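Local coordinates for large T antigen (PDB 3QFQ), which binds the Merkel cell polyomavirus replication origin through its origin-binding domain, which assembles asymmetrically on the viral DNA, at residues 20-25 and 109-113. Sequence-based numbering, arbitrary orientation.
Sequences DLSDYL and EMYNN
A type I beta turn from Leu21 to Tyr24, closed by the hydrogen bond from Tyr24 N to Leu21 O (3.1 Å), packs against the last turn of helix 107-113. The backbones come nearest at Tyr24 and Met110, whose CA atoms are 6.6 Å apart. At the start of segment 109-113, Glu109 lays its CB over one face of the Tyr24 ring, 4.2 Å from the ring centroid and 10° off the normal, a CH-pi contact. Met110, with chi1 t and chi2 and chi3 both p, extends to the open end of the turn, where its CE lies 3.6 Å from Tyr24 CB and 3.6 Å from Leu25 CD2, while its SD is 4.1 Å from Leu21 CB. The C-terminal helix of this origin-binding domain is thereby joined to the loop that precedes strand 34-42 of the antiparallel sheet. Tyr111 turns from the loop and meets His65 edge-to-face. One helical turn after Glu109, Asn113 (chi1 t) points back at the loop, its amide in van der Waals contact with the Tyr24 ring (ND2 to CE2 3.2 Å); ND2 is also near Asp20 O, at 3.6 Å, without hydrogen-bonding to it. The Asp20 carboxylate is hydrogen-bonded through OD1 to Tyr119 OH.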
loop_
_atom_site.group_PDB
_atom_site.type_symbol
_atom_site.label_atom_id
_atom_site.label_comp_id
_atom_site.label_asym_id
_atom_site.label_seq_id
_atom_site.Cartn_x
_atom_site.Cartn_y
_atom_site.Cartn_z
ATOM N N ASP B 20 -27.758 31.109 -19.839
ATOM C CA ASP B 20 -27.189 32.237 -20.569
ATOM C C ASP B 20 -25.742 31.991 -21.013
ATOM O O ASP B 20 -25.203 32.741 -21.831
ATOM C CB ASP B 20 -27.294 33.525 -19.745
ATOM C CG ASP B 20 -26.365 33.531 -18.550
ATOM O OD1 ASP B 20 -26.713 32.919 -17.517
ATOM O OD2 ASP B 20 -25.287 34.154 -18.646
ATOM N N LEU B 21 -25.115 30.947 -20.478
ATOM C CA LEU B 21 -23.775 30.562 -20.921
ATOM C C LEU B 21 -23.644 29.049 -21.093
ATOM O O LEU B 21 -22.552 28.534 -21.317
ATOM C CB LEU B 21 -22.696 31.096 -19.971
ATOM C CG LEU B 21 -22.751 30.766 -18.475
ATOM C CD1 LEU B 21 -23.898 31.494 -17.800
ATOM C CD2 LEU B 21 -22.841 29.266 -18.222
ATOM N N SER B 22 -24.767 28.348 -20.988
ATOM C CA SER B 22 -24.781 26.890 -21.082
ATOM C C SER B 22 -24.469 26.393 -22.494
ATOM O O SER B 22 -24.342 25.191 -22.722
ATOM C CB SER B 22 -26.132 26.337 -20.613
ATOM O OG SER B 22 -26.118 24.919 -20.546
ATOM N N ASP B 23 -24.348 27.320 -23.439
ATOM C CA ASP B 23 -24.050 26.960 -24.819
ATOM C C ASP B 23 -22.541 26.911 -25.049
ATOM O O ASP B 23 -22.061 26.235 -25.961
ATOM C CB ASP B 23 -24.711 27.946 -25.785
ATOM C CG ASP B 23 -24.365 27.665 -27.236
ATOM O OD1 ASP B 23 -25.123 26.922 -27.897
ATOM O OD2 ASP B 23 -23.337 28.191 -27.716
ATOM N N TYR B 24 -21.800 27.629 -24.212
ATOM C CA TYR B 24 -20.350 27.723 -24.337
ATOM C C TYR B 24 -19.641 26.503 -23.748
ATOM O O TYR B 24 -18.412 26.469 -23.674
ATOM C CB TYR B 24 -19.839 28.995 -23.648
ATOM C CG TYR B 24 -20.383 30.288 -24.216
ATOM C CD1 TYR B 24 -20.908 30.339 -25.499
ATOM C CD2 TYR B 24 -20.365 31.462 -23.469
ATOM C CE1 TYR B 24 -21.405 31.521 -26.023
ATOM C CE2 TYR B 24 -20.859 32.646 -23.983
ATOM C CZ TYR B 24 -21.377 32.670 -25.261
ATOM O OH TYR B 24 -21.870 33.848 -25.778
ATOM N N LEU B 25 -20.415 25.504 -23.337
ATOM C CA LEU B 25 -19.862 24.341 -22.648
ATOM C C LEU B 25 -19.884 23.075 -23.507
ATOM O O LEU B 25 -20.552 23.023 -24.540
ATOM C CB LEU B 25 -20.618 24.104 -21.336
ATOM C CG LEU B 25 -20.663 25.292 -20.368
ATOM C CD1 LEU B 25 -21.687 25.078 -19.261
ATOM C CD2 LEU B 25 -19.285 25.565 -19.783
ATOM N N GLU B 109 -14.945 33.517 -24.888
ATOM C CA GLU B 109 -16.343 33.915 -24.895
ATOM C C GLU B 109 -16.910 33.841 -23.484
ATOM O O GLU B 109 -17.691 34.700 -23.069
ATOM C CB GLU B 109 -17.135 33.008 -25.835
ATOM C CG GLU B 109 -16.480 32.827 -27.199
ATOM C CD GLU B 109 -16.455 34.107 -28.013
ATOM O OE1 GLU B 109 -17.305 34.988 -27.765
ATOM O OE2 GLU B 109 -15.586 34.233 -28.902
ATOM N N MET B 110 -16.502 32.811 -22.751
ATOM C CA MET B 110 -16.970 32.599 -21.387
ATOM C C MET B 110 -16.529 33.718 -20.448
ATOM O O MET B 110 -17.356 34.341 -19.783
ATOM C CB MET B 110 -16.476 31.254 -20.852
ATOM C CG MET B 110 -16.914 30.968 -19.427
ATOM S SD MET B 110 -18.690 30.678 -19.294
ATOM C CE MET B 110 -18.834 29.135 -20.188
ATOM N N TYR B 111 -15.222 33.958 -20.392
ATOM C CA TYR B 111 -14.653 34.981 -19.518
ATOM C C TYR B 111 -15.422 36.290 -19.635
ATOM O O TYR B 111 -15.941 36.808 -18.645
ATOM C CB TYR B 111 -13.173 35.202 -19.854
ATOM C CG TYR B 111 -12.411 36.107 -18.900
ATOM C CD1 TYR B 111 -11.042 35.950 -18.718
ATOM C CD2 TYR B 111 -13.049 37.121 -18.193
ATOM C CE1 TYR B 111 -10.331 36.766 -17.859
ATOM C CE2 TYR B 111 -12.345 37.946 -17.330
ATOM C CZ TYR B 111 -10.986 37.762 -17.168
ATOM O OH TYR B 111 -10.281 38.578 -16.311
ATOM N N ASN B 112 -15.492 36.822 -20.849
ATOM C CA ASN B 112 -16.160 38.093 -21.087
ATOM C C ASN B 112 -17.638 38.053 -20.715
ATOM O O ASN B 112 -18.230 39.078 -20.383
ATOM C CB ASN B 112 -15.985 38.521 -22.545
ATOM C CG ASN B 112 -14.528 38.602 -22.953
ATOM O OD1 ASN B 112 -13.639 38.705 -22.108
ATOM N ND2 ASN B 112 -14.273 38.556 -24.254
ATOM N N ASN B 113 -18.229 36.864 -20.771
ATOM C CA ASN B 113 -19.630 36.698 -20.405
ATOM C C ASN B 113 -19.812 36.718 -18.892
ATOM O O ASN B 113 -20.885 37.051 -18.388
ATOM C CB ASN B 113 -20.190 35.401 -20.988
ATOM C CG ASN B 113 -21.707 35.399 -21.055
ATOM O OD1 ASN B 113 -22.382 35.956 -20.191
ATOM N ND2 ASN B 113 -22.250 34.776 -22.094
#